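Local coordinates for glucan-binding protein C, GbpC (Streptococcus mutans UA159, PDB 5UQZ), which probably binds glucan at the bacterial cell surface and appears to mediate both sucrose-independent and sucrose-dependent adherence, at residues Tyr35-Ala40 against Ala274-Asp279; Asp266-Ala271 against Asp282-Val287; Gly56-Ala61 against Val335-Asp340. One frame throughout, in Å; residues are numbered along the deposited sequence. Where two conformers were deposited one is given.

Contact 1: Tyr35-Ala40 against Ala274-Asp279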
# COMPACT_ATOMS: atom_id res chain seq x y z
N TYR A 35 6.99 4.17 -20.31
CA TYR A 35 8.24 4.91 -20.19
C TYR A 35 7.98 6.41 -20.24
O TYR A 35 8.53 7.18 -19.45
CB TYR A 35 9.18 4.52 -21.33
CG TYR A 35 10.41 5.35 -21.34
CD1 TYR A 35 11.50 5.04 -20.53
CD2 TYR A 35 10.48 6.50 -22.11
CE1 TYR A 35 12.62 5.80 -20.53
CE2 TYR A 35 11.62 7.31 -22.09
CZ TYR A 35 12.67 6.94 -21.28
OH TYR A 35 13.82 7.69 -21.26
N GLU A 36 7.15 6.86 -21.19
CA GLU A 36 6.92 8.29 -21.30
C GLU A 36 6.24 8.82 -20.05
O GLU A 36 6.55 9.94 -19.59
CB GLU A 36 6.11 8.60 -22.55
CG GLU A 36 6.85 8.30 -23.87
CD GLU A 36 8.13 9.11 -24.06
OE1 GLU A 36 8.26 10.22 -23.49
OE2 GLU A 36 9.01 8.65 -24.83
N ALA A 37 5.30 8.05 -19.47
CA ALA A 37 4.68 8.51 -18.23
C ALA A 37 5.68 8.55 -17.07
O ALA A 37 5.74 9.54 -16.32
CB ALA A 37 3.54 7.58 -17.90
N GLN A 38 6.50 7.52 -16.94
CA GLN A 38 7.48 7.50 -15.86
C GLN A 38 8.50 8.60 -16.03
O GLN A 38 8.90 9.26 -15.05
CB GLN A 38 8.22 6.18 -15.84
CG GLN A 38 7.40 5.03 -15.40
CD GLN A 38 8.12 3.72 -15.53
OE1 GLN A 38 7.84 2.91 -16.42
NE2 GLN A 38 9.05 3.50 -14.63
N LYS A 39 8.95 8.81 -17.27
CA LYS A 39 9.95 9.84 -17.52
C LYS A 39 9.40 11.22 -17.19
O LYS A 39 10.08 12.03 -16.57
CB LYS A 39 10.38 9.76 -18.98
CG LYS A 39 11.48 10.75 -19.32
CD LYS A 39 12.82 10.38 -18.69
CE LYS A 39 14.01 11.15 -19.32
NZ LYS A 39 15.25 10.93 -18.54
N ALA A 40 8.16 11.51 -17.60
CA ALA A 40 7.57 12.81 -17.30
C ALA A 40 7.46 13.02 -15.80
O ALA A 40 7.74 14.12 -15.31
CB ALA A 40 6.19 12.92 -17.94
N ALA A 274 -6.15 3.11 -16.55
CA ALA A 274 -4.97 3.36 -15.73
C ALA A 274 -3.72 3.40 -16.60
O ALA A 274 -3.64 2.77 -17.66
CB ALA A 274 -4.81 2.24 -14.71
N THR A 275 -2.71 4.12 -16.12
CA THR A 275 -1.45 4.20 -16.87
C THR A 275 -0.61 2.94 -16.73
O THR A 275 0.12 2.57 -17.66
CB THR A 275 -0.66 5.42 -16.38
OG1 THR A 275 -1.49 6.58 -16.53
CG2 THR A 275 0.67 5.58 -17.13
N PHE A 276 -0.69 2.30 -15.57
CA PHE A 276 0.05 1.09 -15.26
C PHE A 276 -0.94 0.10 -14.69
O PHE A 276 -1.87 0.49 -13.98
CB PHE A 276 1.14 1.37 -14.21
CG PHE A 276 2.06 2.48 -14.59
CD1 PHE A 276 3.13 2.29 -15.48
CD2 PHE A 276 1.91 3.73 -14.05
CE1 PHE A 276 3.98 3.36 -15.81
CE2 PHE A 276 2.74 4.80 -14.39
CZ PHE A 276 3.79 4.62 -15.26
N ASN A 277 -0.71 -1.20 -14.92
CA ASN A 277 -1.47 -2.21 -14.19
C ASN A 277 -0.93 -2.35 -12.78
O ASN A 277 0.29 -2.36 -12.57
CB ASN A 277 -1.36 -3.56 -14.90
CG ASN A 277 -2.17 -3.59 -16.18
OD1 ASN A 277 -3.33 -3.18 -16.20
ND2 ASN A 277 -1.56 -4.10 -17.25
N GLY A 278 -1.83 -2.49 -11.82
CA GLY A 278 -1.46 -2.68 -10.45
C GLY A 278 -1.14 -4.11 -10.06
O GLY A 278 -0.37 -4.31 -9.12
N ASP A 279 -1.78 -5.08 -10.73
CA ASP A 279 -1.75 -6.48 -10.32
C ASP A 279 -0.47 -7.15 -10.79
O ASP A 279 0.19 -6.70 -11.74
CB ASP A 279 -2.85 -7.34 -10.96
CG ASP A 279 -4.26 -7.00 -10.50
OD1 ASP A 279 -4.45 -6.22 -9.55
OD2 ASP A 279 -5.22 -7.60 -11.10
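Ala37 and Gln38 meet Thr275 and Phe276 where the long N-terminal helix 3-51, much of which is predicted to form a coiled coil, docks onto the loop between strands 260-263 and 303-306 of the beta-supersandwich. The contact thus joins the long helix to a loop of the sandwich domain through two residues on each side and a largely apolar match. The methyl CB of Ala37 faces the loop and lies 3.6 Å from CG2 of Thr275, with CZ of Phe276 slightly farther away. The next residue, Gln38, uses its aliphatic portion: its CG comes within 3.6 Å of CZ of Phe276, and its OE1, a polar atom beside the ring, lies 3.9 Å from CE1 of Phe276. The amide plane stands 81° from the ring plane, so the two flat groups do not stack.

Within the loop, Thr275 packs against its own neighbour. Its CG2, placed anti to the backbone N, lies over one face of the Phe276 ring, 3.5 Å above the plane toward the rim, and thus touches both helix and ring. Phe276 turns its CG away from the carbonyl carbon (chi1 -54°), which carries CZ and CE1 to the helix surface. Tyr300 meets the Phe276 ring edge-to-face, and its OH is hydrogen-bonded to Thr275 N. Farther along the loop, the backbone of Asn277 is hydrogen-bonded to that of Trp284, while its side-chain OD1 accepts from Lys270 N.

Contact 2: Asp266-Ala271 against Asp282-Val287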
# COMPACT_ATOMS: atom_id res chain seq x y z
N ASP A 266 -10.15 4.81 -11.78
CA ASP A 266 -9.47 3.53 -11.64
C ASP A 266 -7.98 3.72 -11.91
O ASP A 266 -7.60 4.35 -12.89
CB ASP A 266 -10.12 2.56 -12.64
CG ASP A 266 -9.53 1.13 -12.61
OD1 ASP A 266 -8.32 0.98 -12.85
OD2 ASP A 266 -10.25 0.12 -12.41
N ASN A 267 -7.15 3.21 -11.01
CA ASN A 267 -5.71 3.24 -11.19
C ASN A 267 -5.13 1.84 -11.18
O ASN A 267 -3.91 1.67 -11.07
CB ASN A 267 -5.03 4.12 -10.14
CG ASN A 267 -5.19 3.61 -8.72
OD1 ASN A 267 -5.72 2.51 -8.50
ND2 ASN A 267 -4.74 4.40 -7.75
N GLN A 268 -5.99 0.82 -11.35
CA GLN A 268 -5.57 -0.57 -11.22
C GLN A 268 -5.40 -1.30 -12.56
O GLN A 268 -4.53 -2.19 -12.65
CB GLN A 268 -6.62 -1.35 -10.42
CG GLN A 268 -6.15 -2.71 -9.93
CD GLN A 268 -5.24 -2.62 -8.71
OE1 GLN A 268 -5.36 -1.71 -7.91
NE2 GLN A 268 -4.32 -3.56 -8.57
N TYR A 269 -6.21 -0.98 -13.57
CA TYR A 269 -6.20 -1.71 -14.84
C TYR A 269 -6.06 -0.75 -15.99
O TYR A 269 -6.87 0.18 -16.14
CB TYR A 269 -7.54 -2.49 -15.00
CG TYR A 269 -7.63 -3.62 -13.98
CD1 TYR A 269 -6.86 -4.77 -14.12
CD2 TYR A 269 -8.46 -3.50 -12.86
CE1 TYR A 269 -6.86 -5.76 -13.14
CE2 TYR A 269 -8.49 -4.51 -11.89
CZ TYR A 269 -7.68 -5.62 -12.03
OH TYR A 269 -7.69 -6.61 -11.08
N LYS A 270 -5.06 -1.00 -16.84
CA LYS A 270 -4.97 -0.26 -18.09
C LYS A 270 -6.26 -0.37 -18.88
O LYS A 270 -6.65 0.56 -19.58
CB LYS A 270 -3.79 -0.78 -18.91
CG LYS A 270 -2.44 -0.47 -18.27
CD LYS A 270 -1.35 -0.91 -19.25
CE LYS A 270 0.02 -0.73 -18.72
NZ LYS A 270 0.95 -1.12 -19.87
N ALA A 271 -6.95 -1.52 -18.81
CA ALA A 271 -8.20 -1.69 -19.54
C ALA A 271 -9.26 -0.70 -19.09
O ALA A 271 -10.22 -0.44 -19.83
CB ALA A 271 -8.74 -3.11 -19.36
N ASP A 282 4.72 -7.74 -11.74
CA ASP A 282 5.22 -6.56 -12.42
C ASP A 282 4.33 -5.34 -12.24
O ASP A 282 4.61 -4.28 -12.82
CB ASP A 282 5.43 -6.84 -13.91
CG ASP A 282 6.39 -7.98 -14.15
OD1 ASP A 282 7.31 -8.17 -13.33
OD2 ASP A 282 6.24 -8.68 -15.18
N GLY A 283 3.29 -5.44 -11.44
CA GLY A 283 2.37 -4.33 -11.31
C GLY A 283 2.90 -3.28 -10.37
O GLY A 283 3.78 -3.52 -9.52
N TRP A 284 2.31 -2.08 -10.47
CA TRP A 284 2.80 -0.97 -9.65
C TRP A 284 2.61 -1.21 -8.16
O TRP A 284 3.30 -0.59 -7.35
CB TRP A 284 2.17 0.37 -10.09
CG TRP A 284 0.70 0.51 -9.88
CD1 TRP A 284 -0.26 0.43 -10.83
CD2 TRP A 284 0.01 0.82 -8.62
NE1 TRP A 284 -1.52 0.61 -10.26
CE2 TRP A 284 -1.36 0.86 -8.92
CE3 TRP A 284 0.43 1.07 -7.30
CZ2 TRP A 284 -2.31 1.12 -7.94
CZ3 TRP A 284 -0.50 1.31 -6.35
CH2 TRP A 284 -1.87 1.33 -6.65
N ASP A 285 1.67 -2.09 -7.77
CA ASP A 285 1.31 -2.29 -6.37
C ASP A 285 1.93 -3.54 -5.81
O ASP A 285 1.59 -3.94 -4.70
CB ASP A 285 -0.22 -2.33 -6.24
CG ASP A 285 -0.69 -2.16 -4.80
OD1 ASP A 285 -0.08 -1.42 -4.01
OD2 ASP A 285 -1.74 -2.78 -4.47
N ALA A 286 2.88 -4.14 -6.52
CA ALA A 286 3.49 -5.37 -6.02
C ALA A 286 4.29 -5.06 -4.77
O ALA A 286 5.01 -4.06 -4.71
CB ALA A 286 4.43 -5.95 -7.08
N VAL A 287 4.21 -5.94 -3.78
CA VAL A 287 4.89 -5.72 -2.51
C VAL A 287 5.53 -7.02 -2.05
O VAL A 287 5.08 -8.12 -2.38
CB VAL A 287 3.95 -5.14 -1.41
CG1 VAL A 287 3.38 -3.78 -1.85
CG2 VAL A 287 2.83 -6.11 -1.06
O HOH W 1 -3.05 -4.55 -6.08
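Trp284 points the edge of its indole at the backbone of Asn267, a buried meeting of two turns in one long irregular loop: Trp284 belongs to a type I beta turn running from Gly283 to Ala286, and Asn267 lies within an Asx turn begun by Asp266. NE1 of Trp284 donates to O of Asn267 over 2.7 Å, a short but bent bond (138° at the hydrogen) whose acceptor is tilted 22° from the ring plane. The Asn267 side chain crosses the indole at about a right angle, its amide turned 69° from the ring, with OD1 3.7 Å from CZ2 of Trp284. That amide is held by His227 N at OD1 and by Ser253 OG at ND2.

Gln268 also lies across the indole, but only loosely, OE1 being 4.2 Å from CZ2 of Trp284. Its chain, bent at chi2, leaves OE1 bonded to ND2 of the calcium ligand Asn226 and NE2 to Asp279 OD1, which puts Gln268 in the second shell of the metal site. A water accepts from Gln268 NE2 at 3.0 Å and donates to Asp285 OD2, 2.7 Å from the water oxygen. Within 266-271, OD1 of Asp266 accepts two backbone N-H groups, that of Gln268 from above the carboxylate plane and that of Tyr269 through its syn lone pair.

Contact 3: Gly56-Ala61 against Val335-Asp340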
# COMPACT_ATOMS: atom_id res chain seq x y z
N GLY A 56 8.91 18.93 -3.64
CA GLY A 56 10.30 18.74 -3.31
C GLY A 56 10.55 18.52 -1.83
O GLY A 56 11.63 18.04 -1.47
N ARG A 57 9.56 18.82 -0.98
CA ARG A 57 9.75 18.59 0.44
C ARG A 57 9.97 17.12 0.77
O ARG A 57 10.56 16.84 1.81
CB ARG A 57 8.51 19.10 1.19
CG ARG A 57 8.50 20.60 1.33
CD ARG A 57 7.20 21.15 1.95
NE ARG A 57 6.79 20.40 3.16
CZ ARG A 57 7.37 20.42 4.36
NH1 ARG A 57 8.38 21.28 4.58
NH2 ARG A 57 6.95 19.64 5.33
N VAL A 58 9.56 16.19 -0.09
CA VAL A 58 9.85 14.77 0.21
C VAL A 58 11.34 14.56 0.42
O VAL A 58 11.76 13.82 1.33
CB VAL A 58 9.33 13.85 -0.91
CG1 VAL A 58 9.77 12.41 -0.67
CG2 VAL A 58 7.83 13.96 -1.02
N GLU A 59 12.16 15.18 -0.42
CA GLU A 59 13.61 15.11 -0.28
C GLU A 59 14.14 16.20 0.65
O GLU A 59 14.97 15.94 1.53
CB GLU A 59 14.24 15.23 -1.68
CG GLU A 59 15.72 14.98 -1.71
CD GLU A 59 16.22 14.66 -3.09
OE1 GLU A 59 15.51 13.97 -3.86
OE2 GLU A 59 17.35 15.09 -3.40
N LYS A 60 13.66 17.43 0.49
CA LYS A 60 14.31 18.55 1.15
C LYS A 60 13.95 18.67 2.63
O LYS A 60 14.75 19.24 3.38
CB LYS A 60 14.00 19.84 0.39
CG LYS A 60 14.63 19.88 -1.01
CD LYS A 60 14.27 21.19 -1.81
CE LYS A 60 14.88 22.45 -1.20
NZ LYS A 60 16.36 22.43 -1.36
N ALA A 61 12.76 18.24 3.01
CA ALA A 61 12.29 18.50 4.36
C ALA A 61 12.34 17.26 5.24
O ALA A 61 12.03 17.37 6.43
CB ALA A 61 10.86 19.01 4.37
N VAL A 335 8.46 7.23 1.38
CA VAL A 335 7.57 7.82 0.40
C VAL A 335 7.90 7.30 -0.99
O VAL A 335 9.07 7.24 -1.38
CB VAL A 335 7.68 9.36 0.49
CG1 VAL A 335 6.80 10.03 -0.58
CG2 VAL A 335 7.32 9.86 1.90
N ALA A 336 6.87 6.94 -1.75
CA ALA A 336 7.01 6.42 -3.12
C ALA A 336 7.02 7.61 -4.09
O ALA A 336 6.00 8.27 -4.28
CB ALA A 336 5.82 5.51 -3.41
N VAL A 337 8.17 7.84 -4.71
CA VAL A 337 8.34 8.94 -5.66
C VAL A 337 8.73 8.37 -7.02
O VAL A 337 9.23 7.24 -7.11
CB VAL A 337 9.38 9.98 -5.19
CG1 VAL A 337 8.88 10.65 -3.91
CG2 VAL A 337 10.73 9.32 -5.02
N PRO A 338 8.54 9.13 -8.09
CA PRO A 338 9.01 8.64 -9.41
C PRO A 338 10.52 8.47 -9.41
O PRO A 338 11.26 9.26 -8.82
CB PRO A 338 8.62 9.77 -10.35
CG PRO A 338 7.82 10.71 -9.65
CD PRO A 338 7.88 10.45 -8.17
N LYS A 339 10.97 7.45 -10.15
CA LYS A 339 12.38 7.09 -10.22
C LYS A 339 12.81 7.14 -11.69
O LYS A 339 12.00 7.33 -12.61
CB LYS A 339 12.60 5.66 -9.70
CG LYS A 339 12.04 5.38 -8.34
CD LYS A 339 12.75 6.06 -7.27
CE LYS A 339 12.08 5.76 -5.94
NZ LYS A 339 12.88 6.34 -4.83
N ASP A 340 14.11 6.98 -11.89
CA ASP A 340 14.66 7.06 -13.23
C ASP A 340 14.24 5.83 -14.02
O ASP A 340 14.60 4.71 -13.65
CB ASP A 340 16.19 7.08 -13.06
CG ASP A 340 16.93 7.24 -14.36
OD1 ASP A 340 16.35 7.16 -15.44
OD2 ASP A 340 18.17 7.41 -14.28
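Val58 points toward Val335 and Val337, and a single methyl does most of the work. Its CG1 lies 3.8 Å from CG1 of Val335 and equally 3.8 Å from CG1 of Val337, each pair meeting tip to tip. CG2 of Val58 adds a more distant touch, 4.1 Å from CG1 of Val335. Carried anti to the backbone N (chi1 174°), CG1 of Val58 projects to where it can serve both loop valines at once, while Ala336 between them points its methyl the other way.

The geometry joins the short helix 57-60 to the extended chain that leaves the sandwich after strand 325-329. The helix keeps its own backbone bonds, from Lys60 N to Gly56 O at 2.9 Å and from Ala61 N to Arg57 O. Tyr45 of helix 3-51 touches both Val58 and Val337, and Ile219 packs on Val335, so the valines sit in a wider apolar cluster.

Outside this cluster the packing thins. Glu59 is exposed and makes no contact with 335-340, and Lys60 and Lys339 are likewise exposed. Even among the three valines burial is uneven, Val337 being enclosed while Val58 and Val335 remain partly accessible.

In one loop, 274-279 of contact 1 lies between the two segments of contact 2, while the other half of contact 1 is on helix 3-51. Their centres are 9 Å apart, and OH of Tyr269 lies 2.7 Å from OD2 of Asp279, a probable hydrogen bond between them. Contact 2 stands closest to the calcium site of Ser224, Asn226 and Glu237: the side chain of Gln268 is about 3 Å from that of Asn226, against about 11 Å for Phe276 of contact 1. The Trp284 side chain is about 6 Å from the calcium itself. Contacts 1 and 3 pack two successive helices, 3-51 and 57-60, on different loops; their nearest atoms are about 4 Å apart, without touching.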